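Local coordinates for protein tapirin (Caldicellulosiruptor hydrothermalis, PDB 6N2C) that probably binds cellulose and so helps the thermophilic bacterium adhere to plant biomass, through a zinc-containing beta-helical C-terminal domain, at residues Lys333-Asp338 against Phe442-Pro447. Sequence-based numbering, arbitrary orientation. Where two conformers were deposited one is given.
Sequences KLFGGD and FQIPYP
Ile444 meets Phe335 and Gly336 with two branches. Ile444 CG2 lies at the edge of the Phe335 ring, 3.9 Å from Phe335 CD1. Ile444 CD1 reaches on to Gly336 O. Ile444 CG2 also sits over the centre of the Tyr446 ring, so this methyl touches one aromatic ring at its edge and another over its face. Pro445 follows as the centre of an inverse gamma turn, closed by a weak bond from Tyr446 N to Ile444 O. The Pro445 ring crosses the Phe335 side chain at about a right angle, and Pro445 O lies 3.5 Å from Phe335 CE1. The turn belongs to a long loop between strand 434-436 and helix 451-457. That loop runs back along the outside of a parallel beta-helix, where strand 333-335 lies between strands 313-315 and 354-356. Tyr446 comes next. Its CG is anti to the carbonyl carbon (chi1 -71°), and from there the ring runs on past Phe335 CB, 3.8 Å from Tyr446 CD1. Tyr446 OH donates a 2.6 Å hydrogen bond to Gly336 O. The C=O...OH angle is 131°, with the donor tilted 21° from the carbonyl plane. Gly336 is joined to Gly337 by a cis peptide bond. The Tyr446 ring also stacks on Tyr315. Pro447 then reaches tip to tip with Phe335. Pro447 CD stands over one face of the Phe335 ring in a CH-pi contact, 3.6 Å from its centroid, and Pro447 CG lies near Phe335 CE2. An alanine in place of Phe335 would probably leave Pro447 CD without its aromatic face and open a gap beside Ile444 CG2. Pro447 also touches Phe313 and Tyr315.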
ATOM      1  N   LYS A 333     -13.031   6.945   9.448  0.55 17.02           N
ATOM      2  CA  LYS A 333     -12.642   6.665  10.799  0.55 18.38           C
ATOM      3  C   LYS A 333     -11.144   6.508  10.897  0.55 17.56           C
ATOM      4  O   LYS A 333     -10.501   6.092   9.911  0.55 17.95           O
ATOM      5  CB  LYS A 333     -13.395   5.407  11.253  0.55 21.54           C
ATOM      6  CG  LYS A 333     -14.960   5.588  11.149  0.55 25.36           C
ATOM      7  CD  LYS A 333     -15.731   4.285  11.036  0.55 28.80           C
ATOM      8  CE  LYS A 333     -17.222   4.492  10.746  0.55 30.46           C
ATOM      9  NZ  LYS A 333     -17.576   4.837   9.337  0.55 30.28           N
ATOM     10  N   LEU A 334     -10.577   6.854  12.048  1.00 16.39           N
ATOM     11  CA  LEU A 334      -9.243   6.408  12.402  1.00 16.13           C
ATOM     12  C   LEU A 334      -9.356   5.447  13.537  1.00 18.71           C
ATOM     13  O   LEU A 334     -10.036   5.744  14.562  1.00 17.92           O
ATOM     14  CB  LEU A 334      -8.360   7.579  12.846  1.00 16.67           C
ATOM     15  CG  LEU A 334      -7.991   8.601  11.763  1.00 17.16           C
ATOM     16  CD1 LEU A 334      -7.048   9.655  12.311  1.00 16.65           C
ATOM     17  CD2 LEU A 334      -7.309   7.895  10.631  1.00 17.70           C
ATOM     18  N   PHE A 335      -8.619   4.337  13.480  1.00 18.16           N
ATOM     19  CA  PHE A 335      -8.556   3.346  14.535  1.00 17.95           C
ATOM     20  C   PHE A 335      -7.095   3.208  14.998  1.00 17.69           C
ATOM     21  O   PHE A 335      -6.304   2.474  14.348  1.00 18.04           O
ATOM     22  CB  PHE A 335      -9.099   1.934  14.085  1.00 19.17           C
ATOM     23  CG  PHE A 335     -10.543   1.949  13.602  1.00 17.86           C
ATOM     24  CD1 PHE A 335     -11.543   2.036  14.514  1.00 18.95           C
ATOM     25  CD2 PHE A 335     -10.864   1.943  12.278  1.00 16.11           C
ATOM     26  CE1 PHE A 335     -12.878   2.051  14.131  1.00 19.42           C
ATOM     27  CE2 PHE A 335     -12.173   1.987  11.876  1.00 18.73           C
ATOM     28  CZ  PHE A 335     -13.203   2.023  12.813  1.00 18.13           C
ATOM     29  N   GLY A 336      -6.728   3.865  16.092  1.00 15.14           N
ATOM     30  CA  GLY A 336      -5.467   3.689  16.700  1.00 15.73           C
ATOM     31  C   GLY A 336      -5.485   2.734  17.831  1.00 16.46           C
ATOM     32  O   GLY A 336      -6.618   2.285  18.227  1.00 17.77           O
ATOM     33  N   GLY A 337      -4.340   2.455  18.467  1.00 15.23           N
ATOM     34  CA  GLY A 337      -3.040   2.998  18.155  1.00 16.26           C
ATOM     35  C   GLY A 337      -2.848   4.354  18.795  1.00 17.02           C
ATOM     36  O   GLY A 337      -3.819   5.008  19.247  1.00 19.58           O
ATOM     37  N   ASP A 338      -1.608   4.832  18.709  1.00 16.79           N
ATOM     38  CA  ASP A 338      -1.296   6.159  19.191  1.00 16.57           C
ATOM     39  C   ASP A 338      -1.159   7.102  18.025  1.00 16.58           C
ATOM     40  O   ASP A 338      -0.691   6.733  16.917  1.00 15.59           O
ATOM     41  CB  ASP A 338       0.048   6.114  19.995  1.00 16.65           C
ATOM     42  CG  ASP A 338      -0.017   5.260  21.238  1.00 22.61           C
ATOM     43  OD1 ASP A 338      -1.101   5.040  21.829  1.00 18.48           O
ATOM     44  OD2 ASP A 338       1.070   4.883  21.678  1.00 28.94           O
ATOM     45  N   PHE A 442     -14.763   3.677  26.631  1.00 19.02           N
ATOM     46  CA  PHE A 442     -15.128   3.292  25.268  1.00 18.90           C
ATOM     47  C   PHE A 442     -14.275   2.076  24.865  1.00 17.82           C
ATOM     48  O   PHE A 442     -13.158   1.848  25.341  1.00 18.62           O
ATOM     49  CB  PHE A 442     -14.959   4.452  24.237  1.00 21.80           C
ATOM     50  CG  PHE A 442     -13.552   4.925  24.120  1.00 18.46           C
ATOM     51  CD1 PHE A 442     -13.029   5.765  25.097  1.00 21.33           C
ATOM     52  CD2 PHE A 442     -12.718   4.465  23.093  1.00 19.62           C
ATOM     53  CE1 PHE A 442     -11.722   6.223  25.027  1.00 20.49           C
ATOM     54  CE2 PHE A 442     -11.411   4.897  23.034  1.00 17.53           C
ATOM     55  CZ  PHE A 442     -10.903   5.751  24.029  1.00 19.77           C
ATOM     56  N   GLN A 443     -14.809   1.331  23.944  1.00 19.12           N
ATOM     57  CA  GLN A 443     -14.197   0.082  23.484  1.00 20.91           C
ATOM     58  C   GLN A 443     -14.117   0.260  21.965  1.00 18.53           C
ATOM     59  O   GLN A 443     -15.095   0.401  21.307  1.00 19.79           O
ATOM     60  CB  GLN A 443     -15.037  -1.206  23.863  1.00 22.01           C
ATOM     61  CG  GLN A 443     -15.047  -1.605  25.337  1.00 20.80           C
ATOM     62  CD  GLN A 443     -15.895  -0.670  26.134  1.00 22.36           C
ATOM     63  OE1 GLN A 443     -17.053  -0.543  25.832  1.00 20.66           O
ATOM     64  NE2 GLN A 443     -15.305   0.050  27.104  1.00 18.36           N
ATOM     65  N   ILE A 444     -12.882   0.315  21.432  1.00 19.98           N
ATOM     66  CA  ILE A 444     -12.741   0.729  20.046  1.00 19.94           C
ATOM     67  C   ILE A 444     -13.199  -0.409  19.124  1.00 20.99           C
ATOM     68  O   ILE A 444     -12.683  -1.501  19.287  1.00 20.63           O
ATOM     69  CB  ILE A 444     -11.268   1.013  19.779  1.00 18.59           C
ATOM     70  CG1 ILE A 444     -10.855   2.228  20.563  1.00 20.23           C
ATOM     71  CG2 ILE A 444     -11.070   1.272  18.260  1.00 19.50           C
ATOM     72  CD1 ILE A 444      -9.355   2.428  20.674  1.00 20.96           C
ATOM     73  N   PRO A 445     -14.072  -0.137  18.158  1.00 18.82           N
ATOM     74  CA  PRO A 445     -14.650  -1.197  17.303  1.00 21.20           C
ATOM     75  C   PRO A 445     -13.762  -1.473  16.051  1.00 17.98           C
ATOM     76  O   PRO A 445     -14.104  -1.110  14.939  1.00 19.62           O
ATOM     77  CB  PRO A 445     -15.941  -0.608  16.889  1.00 22.89           C
ATOM     78  CG  PRO A 445     -15.674   0.876  16.817  1.00 21.11           C
ATOM     79  CD  PRO A 445     -14.767   1.143  17.955  1.00 19.49           C
ATOM     80  N   TYR A 446     -12.678  -2.124  16.337  1.00 19.53           N
ATOM     81  CA  TYR A 446     -11.662  -2.317  15.326  1.00 20.06           C
ATOM     82  C   TYR A 446     -12.215  -3.164  14.207  1.00 21.82           C
ATOM     83  O   TYR A 446     -12.852  -4.192  14.482  1.00 23.16           O
ATOM     84  CB  TYR A 446     -10.479  -3.008  15.905  1.00 18.14           C
ATOM     85  CG  TYR A 446      -9.624  -2.180  16.859  1.00 17.55           C
ATOM     86  CD1 TYR A 446      -8.823  -1.131  16.374  1.00 17.64           C
ATOM     87  CD2 TYR A 446      -9.633  -2.411  18.170  1.00 20.43           C
ATOM     88  CE1 TYR A 446      -8.037  -0.421  17.216  1.00 16.60           C
ATOM     89  CE2 TYR A 446      -8.838  -1.676  19.042  1.00 17.60           C
ATOM     90  CZ  TYR A 446      -8.072  -0.646  18.538  1.00 15.36           C
ATOM     91  OH  TYR A 446      -7.263   0.061  19.371  1.00 17.36           O
ATOM     92  N   PRO A 447     -11.941  -2.777  12.973  1.00 22.75           N
ATOM     93  CA  PRO A 447     -12.206  -3.701  11.826  1.00 25.16           C
ATOM     94  C   PRO A 447     -11.564  -5.074  11.958  1.00 24.89           C
ATOM     95  O   PRO A 447     -10.487  -5.230  12.508  1.00 25.47           O
ATOM     96  CB  PRO A 447     -11.622  -2.942  10.650  1.00 25.38           C
ATOM     97  CG  PRO A 447     -11.769  -1.496  11.036  1.00 25.25           C
ATOM     98  CD  PRO A 447     -11.401  -1.500  12.496  1.00 23.56           C
TER